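PDB 5V4T: hypothetic aldehyde deformylating oxygenase, which probably acts as an oxidoreductase, an aldehyde deformylating oxygenase that holds iron within a ferritin-like bundle of helices. Local coordinates for residues K44-Y49 with R97-I102; N4-S7 with I12-G15; P79-K84 with F170-Q175; L114-L119 with K203-K208. One frame throughout, in Å; residues are numbered along the deposited sequence.

Contact 1 of 4, residues K44-Y49 with R97-I102; sequences KIIANY and RWRENI
The CA atoms of I46 and R99 lie 9.2 Å apart, the closest pair of CA atoms across the contact, where the last turn of helix 34-46 faces the first turn of helix 98-128. I46 comes from one direction and W98 and R99 from the other. With CG1 beside the backbone N of I46 and a second bend at chi2 (-58°), the delta methyl is carried up to both partners. CD1 of I46 touches CH2 of W98 at 3.4 Å, while its CG1 meets the benzo rim in the plane of the indole, 3.6 Å from CH2 of W98. CD1 of I46 also approaches NE and NH2 of R99, but more closely than normal packing allows, so the exact position of the arginine end is doubtful. CZ2 of W98 lies over one face of the guanidinium of R99. I45 adds a looser touch, CG2 to NH2 of R99 at 4.1 Å. With an alanine at I46, the indole rim is likely to lose its methyl neighbour and a gap to open beside it. R97, at the N-cap position of helix 98-128, points its guanidinium elsewhere, into salt bridges with E100 and D158, and the indole of W98 has a cation-pi partner in K42. The interface itself is apolar carbon laid against an aromatic rim and the end of a charged side chain, so its hold comes from van der Waals contact and not from directed polar bonds, as fits a surface contact near the ends of two helices.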
# COMPACT_ATOMS: atom_id res chain seq x y z
N LYS A 44 11.84 4.82 -16.74
CA LYS A 44 12.47 4.89 -18.03
C LYS A 44 13.98 4.67 -17.98
O LYS A 44 14.58 4.21 -18.96
CB LYS A 44 12.11 6.22 -18.71
CG LYS A 44 10.70 6.19 -19.22
CD LYS A 44 10.41 7.29 -20.24
CE LYS A 44 10.71 8.63 -19.69
NZ LYS A 44 10.37 9.73 -20.60
N ILE A 45 14.55 4.94 -16.82
CA ILE A 45 15.96 4.69 -16.60
C ILE A 45 16.24 3.23 -16.44
O ILE A 45 17.03 2.66 -17.20
CB ILE A 45 16.53 5.46 -15.41
CG1 ILE A 45 16.58 6.94 -15.76
CG2 ILE A 45 17.96 4.94 -15.15
CD1 ILE A 45 16.91 7.80 -14.59
N ILE A 46 15.55 2.62 -15.47
CA ILE A 46 15.70 1.18 -15.17
C ILE A 46 15.15 0.30 -16.27
O ILE A 46 15.74 -0.70 -16.61
CB ILE A 46 14.95 0.78 -13.85
CG1 ILE A 46 15.32 1.64 -12.66
CG2 ILE A 46 15.25 -0.68 -13.52
CD1 ILE A 46 16.79 1.63 -12.34
N ALA A 47 14.01 0.71 -16.82
CA ALA A 47 13.42 0.15 -18.07
C ALA A 47 13.26 -1.34 -18.17
O ALA A 47 13.37 -1.91 -19.26
CB ALA A 47 14.18 0.67 -19.31
N ASN A 48 13.02 -1.98 -17.05
CA ASN A 48 12.72 -3.44 -17.12
C ASN A 48 11.27 -3.68 -16.65
O ASN A 48 10.32 -3.03 -17.18
CB ASN A 48 13.73 -4.32 -16.39
CG ASN A 48 14.04 -3.86 -15.00
OD1 ASN A 48 14.94 -4.44 -14.38
ND2 ASN A 48 13.32 -2.83 -14.46
N TYR A 49 11.08 -4.49 -15.62
CA TYR A 49 9.73 -4.57 -15.04
C TYR A 49 9.25 -3.20 -14.49
O TYR A 49 8.04 -3.04 -14.24
CB TYR A 49 9.74 -5.57 -13.87
CG TYR A 49 8.35 -5.92 -13.38
CD1 TYR A 49 7.55 -6.78 -14.13
CD2 TYR A 49 7.78 -5.33 -12.25
CE1 TYR A 49 6.26 -7.08 -13.72
CE2 TYR A 49 6.49 -5.65 -11.86
CZ TYR A 49 5.75 -6.50 -12.60
OH TYR A 49 4.46 -6.82 -12.20
N ARG A 97 20.69 8.04 -3.56
CA ARG A 97 20.55 6.57 -3.56
C ARG A 97 19.07 6.28 -3.79
O ARG A 97 18.48 5.48 -3.05
CB ARG A 97 21.01 5.92 -2.25
CG ARG A 97 22.48 6.13 -1.91
CD ARG A 97 22.80 5.34 -0.67
NE ARG A 97 22.93 3.88 -0.88
CZ ARG A 97 23.65 3.12 -0.04
NH1 ARG A 97 24.22 3.70 0.97
NH2 ARG A 97 23.86 1.83 -0.25
N TRP A 98 18.48 6.86 -4.84
CA TRP A 98 17.04 6.71 -5.07
C TRP A 98 16.62 5.25 -5.26
O TRP A 98 15.56 4.85 -4.73
CB TRP A 98 16.60 7.57 -6.23
CG TRP A 98 17.16 7.17 -7.57
CD1 TRP A 98 18.20 7.77 -8.22
CD2 TRP A 98 16.62 6.20 -8.49
NE1 TRP A 98 18.36 7.19 -9.44
CE2 TRP A 98 17.42 6.22 -9.63
CE3 TRP A 98 15.55 5.28 -8.44
CZ2 TRP A 98 17.18 5.39 -10.73
CZ3 TRP A 98 15.34 4.42 -9.53
CH2 TRP A 98 16.15 4.50 -10.65
N ARG A 99 17.43 4.40 -5.89
CA ARG A 99 17.02 3.01 -6.20
C ARG A 99 16.83 2.28 -4.89
O ARG A 99 15.77 1.71 -4.63
CB ARG A 99 18.07 2.26 -7.02
CG ARG A 99 17.72 1.66 -8.36
CD ARG A 99 19.04 1.19 -9.03
NE ARG A 99 19.24 1.53 -10.46
CZ ARG A 99 19.82 2.65 -10.95
NH1 ARG A 99 20.28 3.64 -10.12
NH2 ARG A 99 19.89 2.80 -12.29
N GLU A 100 17.83 2.32 -4.03
CA GLU A 100 17.69 1.63 -2.71
C GLU A 100 16.70 2.31 -1.75
O GLU A 100 16.02 1.61 -0.92
CB GLU A 100 19.05 1.42 -2.09
CG GLU A 100 19.74 0.35 -2.94
CD GLU A 100 21.14 0.00 -2.54
OE1 GLU A 100 21.87 0.84 -1.96
OE2 GLU A 100 21.50 -1.14 -2.86
N ASN A 101 16.62 3.64 -1.81
CA ASN A 101 15.70 4.35 -0.94
C ASN A 101 14.23 4.09 -1.26
O ASN A 101 13.42 3.79 -0.37
CB ASN A 101 15.99 5.83 -0.97
CG ASN A 101 17.25 6.18 -0.16
OD1 ASN A 101 17.72 5.34 0.63
ND2 ASN A 101 17.82 7.40 -0.36
N ILE A 102 13.91 4.13 -2.54
CA ILE A 102 12.58 3.74 -2.98
C ILE A 102 12.30 2.26 -2.76
O ILE A 102 11.19 1.90 -2.35
CB ILE A 102 12.34 4.10 -4.45
CG1 ILE A 102 12.40 5.59 -4.61
CG2 ILE A 102 10.96 3.68 -4.84
CD1 ILE A 102 12.82 6.01 -6.00

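Contact 2 of 4, residues N4-S7 with I12-G15; sequences NWFS and IREG
The N-terminal arm of the chain folds back on the start of helix 10-23, and W5 and F6 of the arm meet R13 of the helix. R13 buries the most surface here. Its methylene chain runs obliquely across one face of the W5 indole: CD of R13 stands 3.3 Å above the ring plane, in a CH-pi contact 3.5 Å from the centroid of the five-membered ring, and CG of R13 lies 3.5 Å from CZ2 of W5. W5 holds CG anti to its N (chi1 172°), which swings the ring over to the helix, where it also touches I16 and K17. This is a turn packed against the helix that follows it, at the edge of the helical bundle, and the W5 carbonyl contributes too, with O of W5 3.3 Å from CD of R13. A bend at chi3 (-90°) turns the guanidinium away from the indole, the two planes standing 73° apart, and brings NE of R13 to a hydrogen bond with the T8 carbonyl. NH1 of R13 lies at the edge of the F6 ring, 4.0 Å from its CD1, while that ring takes CD1 of W5 over the centre of one face. Replacing W5 by an alanine would probably leave the R13 methylenes without their aromatic cover and deprive D71 of the indole N-H that its OD2 accepts from NE1.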
# COMPACT_ATOMS: atom_id res chain seq x y z
N ASN A 4 -24.69 -5.02 -4.32
CA ASN A 4 -24.97 -5.11 -2.89
C ASN A 4 -24.13 -4.25 -1.97
O ASN A 4 -24.16 -4.47 -0.78
CB ASN A 4 -24.94 -6.56 -2.42
CG ASN A 4 -23.60 -7.25 -2.72
OD1 ASN A 4 -22.90 -6.89 -3.67
ND2 ASN A 4 -23.27 -8.22 -1.89
N TRP A 5 -23.43 -3.27 -2.49
CA TRP A 5 -22.65 -2.40 -1.67
C TRP A 5 -23.50 -1.70 -0.57
O TRP A 5 -23.18 -1.77 0.62
CB TRP A 5 -21.97 -1.38 -2.54
CG TRP A 5 -21.24 -0.27 -1.77
CD1 TRP A 5 -21.67 1.01 -1.57
CD2 TRP A 5 -19.99 -0.37 -1.04
NE1 TRP A 5 -20.74 1.74 -0.85
CE2 TRP A 5 -19.72 0.89 -0.47
CE3 TRP A 5 -19.06 -1.42 -0.86
CZ2 TRP A 5 -18.56 1.14 0.24
CZ3 TRP A 5 -17.96 -1.17 -0.12
CH2 TRP A 5 -17.69 0.09 0.44
N PHE A 6 -24.62 -1.08 -0.98
CA PHE A 6 -25.36 -0.30 -0.00
C PHE A 6 -26.14 -1.14 0.97
O PHE A 6 -26.52 -0.63 2.05
CB PHE A 6 -26.22 0.81 -0.68
CG PHE A 6 -25.42 1.97 -1.13
CD1 PHE A 6 -24.75 2.73 -0.20
CD2 PHE A 6 -25.25 2.25 -2.44
CE1 PHE A 6 -23.97 3.79 -0.62
CE2 PHE A 6 -24.46 3.29 -2.86
CZ PHE A 6 -23.83 4.07 -1.94
N SER A 7 -26.33 -2.42 0.69
CA SER A 7 -26.90 -3.28 1.68
C SER A 7 -25.87 -3.84 2.67
O SER A 7 -26.20 -4.48 3.63
CB SER A 7 -27.71 -4.38 1.00
OG SER A 7 -26.97 -5.08 0.09
N ILE A 12 -19.00 -1.24 8.09
CA ILE A 12 -18.21 -2.09 7.18
C ILE A 12 -17.86 -1.30 5.94
O ILE A 12 -16.71 -1.22 5.52
CB ILE A 12 -18.98 -3.33 6.82
CG1 ILE A 12 -19.34 -4.12 8.08
CG2 ILE A 12 -18.16 -4.16 5.82
CD1 ILE A 12 -18.16 -4.67 8.83
N ARG A 13 -18.84 -0.63 5.33
CA ARG A 13 -18.50 0.28 4.25
C ARG A 13 -17.51 1.36 4.63
O ARG A 13 -16.60 1.69 3.83
CB ARG A 13 -19.75 0.93 3.64
CG ARG A 13 -20.62 -0.01 2.85
CD ARG A 13 -21.80 0.72 2.21
NE ARG A 13 -22.88 0.67 3.16
CZ ARG A 13 -23.46 1.73 3.71
NH1 ARG A 13 -23.11 2.96 3.40
NH2 ARG A 13 -24.44 1.52 4.58
N GLU A 14 -17.66 1.94 5.83
CA GLU A 14 -16.73 2.97 6.26
C GLU A 14 -15.31 2.47 6.37
O GLU A 14 -14.36 3.17 6.00
CB GLU A 14 -17.13 3.57 7.61
CG GLU A 14 -18.28 4.55 7.37
CD GLU A 14 -18.92 5.05 8.66
OE1 GLU A 14 -18.55 4.59 9.77
OE2 GLU A 14 -19.84 5.88 8.51
N GLY A 15 -15.19 1.26 6.89
CA GLY A 15 -13.88 0.64 7.05
C GLY A 15 -13.23 0.29 5.72
O GLY A 15 -12.00 0.47 5.53

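Contact 3 of 4, residues P79-K84 with F170-Q175; sequences PPSYIK and FPLAVQ
L172 and S81 bury the most surface in this contact between two helices of the ferritin-like bundle, 80-93 and 159-179. Their local axes approach to 8.8 Å and run antiparallel but markedly inclined, with a signed crossing angle of -143°. The CA atoms of S81 and L172 come within 6.2 Å, and the small serine probably allows this close approach. A chi1 of -174° sends the L172 isobutyl group straight across to the first turn of helix 80-93. There CD1 of L172 rests on CB of S81 at 3.7 Å and also lies against the S81 carbonyl oxygen, while CD2 of L172 comes 4.0 Å from O of S81. The leucine thus leans on both the side chain and the main chain of the serine. K84, one turn further on, adds its aliphatic part only: the extended chain passes obliquely over the leucine, with CD of K84 4.1 Å from CD1 of L172. The helix bearing L172 is kinked: P171, which has no N-H, accounts for its own missing bond to the preceding turn, and the N of L172 makes none either. Other faces of this helix, through F170 and A173, pack on helices 98-128 and 191-211, while L172 points to helix 80-93. The segments share no hydrogen bond or salt bridge, yet the serine hydroxyl is not idle: its OG is hydrogen-bonded to OE2 of E179, further along helix 159-179, and in the same position OG of S81 lies 3.4 Å from CB of Q175.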
# COMPACT_ATOMS: atom_id res chain seq x y z
N PRO A 79 -4.42 9.33 7.75
CA PRO A 79 -3.74 9.69 8.97
C PRO A 79 -2.38 10.40 8.80
O PRO A 79 -1.71 10.30 7.75
CB PRO A 79 -3.61 8.36 9.68
CG PRO A 79 -3.48 7.37 8.57
CD PRO A 79 -4.43 7.88 7.54
N PRO A 80 -1.92 11.12 9.84
CA PRO A 80 -0.72 11.92 9.70
C PRO A 80 0.53 11.12 9.32
O PRO A 80 1.37 11.60 8.57
CB PRO A 80 -0.53 12.50 11.11
CG PRO A 80 -1.85 12.42 11.74
CD PRO A 80 -2.50 11.21 11.20
N SER A 81 0.66 9.92 9.87
CA SER A 81 1.81 9.06 9.57
C SER A 81 1.80 8.60 8.11
O SER A 81 2.88 8.34 7.52
CB SER A 81 1.88 7.87 10.53
OG SER A 81 2.29 8.29 11.86
N TYR A 82 0.62 8.46 7.52
CA TYR A 82 0.54 8.11 6.08
C TYR A 82 1.04 9.27 5.24
O TYR A 82 1.76 9.13 4.25
CB TYR A 82 -0.92 7.78 5.75
CG TYR A 82 -1.18 7.50 4.30
CD1 TYR A 82 -1.35 8.52 3.38
CD2 TYR A 82 -1.25 6.18 3.85
CE1 TYR A 82 -1.61 8.23 2.06
CE2 TYR A 82 -1.50 5.90 2.52
CZ TYR A 82 -1.67 6.90 1.65
OH TYR A 82 -1.94 6.58 0.34
N ILE A 83 0.62 10.48 5.64
CA ILE A 83 1.10 11.65 4.93
C ILE A 83 2.65 11.78 4.98
O ILE A 83 3.30 12.07 3.97
CB ILE A 83 0.35 12.92 5.46
CG1 ILE A 83 -1.12 12.83 5.12
CG2 ILE A 83 0.97 14.16 4.88
CD1 ILE A 83 -2.04 13.74 5.90
N LYS A 84 3.23 11.50 6.15
CA LYS A 84 4.68 11.47 6.32
C LYS A 84 5.34 10.42 5.43
O LYS A 84 6.40 10.63 4.86
CB LYS A 84 5.00 11.22 7.77
CG LYS A 84 6.45 11.39 8.09
CD LYS A 84 6.67 11.53 9.58
CE LYS A 84 8.08 12.05 9.79
NZ LYS A 84 8.53 11.78 11.17
N PHE A 170 10.00 0.97 9.63
CA PHE A 170 8.93 0.13 10.13
C PHE A 170 8.06 0.84 11.21
O PHE A 170 6.85 0.68 11.19
CB PHE A 170 9.51 -1.18 10.66
CG PHE A 170 8.47 -2.14 11.16
CD1 PHE A 170 7.71 -2.88 10.27
CD2 PHE A 170 8.29 -2.34 12.52
CE1 PHE A 170 6.71 -3.74 10.73
CE2 PHE A 170 7.33 -3.24 12.96
CZ PHE A 170 6.54 -3.90 12.07
N PRO A 171 8.63 1.59 12.13
CA PRO A 171 7.76 2.18 13.16
C PRO A 171 6.73 3.12 12.58
O PRO A 171 5.64 3.20 13.10
CB PRO A 171 8.74 2.96 14.07
CG PRO A 171 10.02 2.21 13.91
CD PRO A 171 10.04 1.71 12.48
N LEU A 172 7.05 3.81 11.48
CA LEU A 172 6.08 4.68 10.83
C LEU A 172 4.93 3.86 10.28
O LEU A 172 3.75 4.22 10.40
CB LEU A 172 6.80 5.51 9.74
CG LEU A 172 5.97 6.57 9.06
CD1 LEU A 172 5.56 7.63 10.06
CD2 LEU A 172 6.73 7.18 7.93
N ALA A 173 5.25 2.72 9.68
CA ALA A 173 4.24 1.80 9.22
C ALA A 173 3.30 1.37 10.33
O ALA A 173 2.07 1.36 10.15
CB ALA A 173 4.86 0.57 8.55
N VAL A 174 3.87 1.02 11.48
CA VAL A 174 3.06 0.59 12.59
C VAL A 174 2.10 1.73 13.01
O VAL A 174 0.96 1.47 13.30
CB VAL A 174 3.92 0.07 13.77
CG1 VAL A 174 3.09 -0.04 15.03
CG2 VAL A 174 4.55 -1.25 13.40
N GLN A 175 2.60 2.95 13.05
CA GLN A 175 1.77 4.12 13.46
C GLN A 175 0.63 4.33 12.52
O GLN A 175 -0.47 4.66 12.94
CB GLN A 175 2.60 5.39 13.63
CG GLN A 175 3.43 5.35 14.92
CD GLN A 175 2.65 4.86 16.19
OE1 GLN A 175 1.58 5.40 16.58
NE2 GLN A 175 3.17 3.81 16.84

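Contact 4 of 4, residues L114-L119 with K203-K208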
# COMPACT_ATOMS: atom_id res chain seq x y z
N LEU A 114 2.75 -2.76 4.69
CA LEU A 114 1.48 -2.04 4.83
C LEU A 114 0.44 -2.56 3.87
O LEU A 114 -0.66 -2.89 4.30
CB LEU A 114 1.66 -0.55 4.63
CG LEU A 114 2.35 0.08 5.80
CD1 LEU A 114 2.87 1.40 5.31
CD2 LEU A 114 1.28 0.26 6.91
N ALA A 115 0.76 -2.61 2.59
CA ALA A 115 -0.23 -3.05 1.58
C ALA A 115 -0.63 -4.47 1.82
O ALA A 115 -1.80 -4.82 1.63
CB ALA A 115 0.26 -2.86 0.15
N THR A 116 0.31 -5.34 2.22
CA THR A 116 0.03 -6.72 2.51
C THR A 116 -1.07 -6.85 3.56
O THR A 116 -2.06 -7.60 3.39
CB THR A 116 1.32 -7.49 2.94
OG1 THR A 116 2.32 -7.34 1.91
CG2 THR A 116 1.00 -8.93 3.20
N VAL A 117 -0.98 -6.04 4.63
CA VAL A 117 -2.00 -6.02 5.68
C VAL A 117 -3.34 -5.43 5.20
O VAL A 117 -4.40 -6.03 5.41
CB VAL A 117 -1.47 -5.28 6.90
CG1 VAL A 117 -2.57 -5.06 7.92
CG2 VAL A 117 -0.33 -6.09 7.48
N GLY A 118 -3.27 -4.31 4.50
CA GLY A 118 -4.47 -3.65 4.04
C GLY A 118 -5.24 -4.51 3.06
O GLY A 118 -6.47 -4.64 3.11
N LEU A 119 -4.50 -5.14 2.16
CA LEU A 119 -5.11 -6.00 1.14
C LEU A 119 -5.71 -7.27 1.78
O LEU A 119 -6.77 -7.76 1.37
CB LEU A 119 -4.11 -6.38 0.06
CG LEU A 119 -3.72 -5.22 -0.84
CD1 LEU A 119 -2.50 -5.50 -1.68
CD2 LEU A 119 -4.88 -4.83 -1.72
N LYS A 203 10.17 -9.24 9.34
CA LYS A 203 11.16 -10.28 9.44
C LYS A 203 11.32 -11.05 8.15
O LYS A 203 12.43 -11.31 7.67
CB LYS A 203 10.80 -11.23 10.60
CG LYS A 203 11.04 -10.54 11.91
CD LYS A 203 10.87 -11.49 13.08
CE LYS A 203 11.48 -10.89 14.33
NZ LYS A 203 11.41 -11.86 15.49
N ALA A 204 10.21 -11.36 7.50
CA ALA A 204 10.25 -12.10 6.23
C ALA A 204 10.95 -11.31 5.13
O ALA A 204 11.73 -11.86 4.39
CB ALA A 204 8.81 -12.38 5.80
N ARG A 205 10.67 -10.01 5.03
CA ARG A 205 11.28 -9.19 3.99
C ARG A 205 12.75 -9.05 4.26
O ARG A 205 13.57 -9.18 3.33
CB ARG A 205 10.65 -7.82 3.83
CG ARG A 205 9.12 -7.83 3.64
CD ARG A 205 8.61 -8.74 2.50
NE ARG A 205 7.11 -8.66 2.41
CZ ARG A 205 6.33 -9.43 1.61
NH1 ARG A 205 6.88 -10.39 0.87
NH2 ARG A 205 4.99 -9.27 1.57
N ILE A 206 13.11 -8.82 5.52
CA ILE A 206 14.53 -8.78 5.89
C ILE A 206 15.24 -10.09 5.61
O ILE A 206 16.36 -10.10 5.09
CB ILE A 206 14.74 -8.33 7.35
CG1 ILE A 206 14.33 -6.87 7.47
CG2 ILE A 206 16.19 -8.61 7.77
CD1 ILE A 206 14.23 -6.36 8.88
N ASN A 207 14.64 -11.21 5.97
CA ASN A 207 15.22 -12.48 5.63
C ASN A 207 15.49 -12.68 4.13
O ASN A 207 16.52 -13.25 3.73
CB ASN A 207 14.35 -13.57 6.14
CG ASN A 207 14.37 -13.67 7.66
OD1 ASN A 207 15.23 -13.09 8.31
ND2 ASN A 207 13.49 -14.49 8.21
N LYS A 208 14.56 -12.20 3.31
CA LYS A 208 14.69 -12.34 1.86
C LYS A 208 15.84 -11.45 1.34
O LYS A 208 16.63 -11.88 0.50
CB LYS A 208 13.40 -11.93 1.20
CG LYS A 208 12.46 -13.10 1.01
CD LYS A 208 12.84 -13.86 -0.27
CE LYS A 208 11.65 -14.40 -1.05
NZ LYS A 208 11.97 -15.72 -1.65
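The guanidinium of R205 meets T116 with its edge: OG1 of T116 lies near the guanidinium plane, 3.3 Å from NH2 of R205. The N-H···O angle of 132° makes this a bent and weak hydrogen bond, with the arginine as donor. It is the one touch between the two segments, whose nearest CA atoms, those of T116 and R205, are 11.6 Å apart. R205 spans the distance by bending early, at chi2 (-53°), and then running extended through chi3 (180°); its guanidinium meets the threonine edge first, the two side chains coming from opposite directions. The stronger bond is from NE of R205 to the carbonyl oxygen of G112; with the weak one to T116 it probably limits the rotation of the group. With its OG1 beside its own backbone N, T116 turns its hydroxyl back along its helix, where OG1 is also hydrogen-bonded to the E111 carbonyl and, weakly, to that of G112. As E111 binds iron through its side chain, R205 and T116 belong to the surroundings of a metal ligand: the T116 side chain is about 6 Å from those of E111 and E145, and about 10 Å from the bound ferric ion. In the bundle, the contact ties helix 191-211 to helix 98-128. R205 also touches V149 of helix 132-155, T116 packs on L201, and L114 and L119 pack against helices 159-179, 132-155 and 10-23.

Contacts 3 and 4 adjoin, their centres 15 Å apart: the carbonyl oxygen of A173 on helix 159-179 touches CD2 of L114 on helix 98-128 at 3.5 Å. Along the chain their segments alternate, as do those of contacts 1 and 3. Contact 1 shares helix 98-128 with contact 4, at its start, with centres 20 Å apart, so that one long helix runs from its first turn to E111 at the iron and on to T116 in contact 4. Contact 4 is the one near the metal site; the others lie away from it. Contact 2 closes first in the chain, and its centre lies 38 Å from that of contact 1, on the opposite side of the chain's centre.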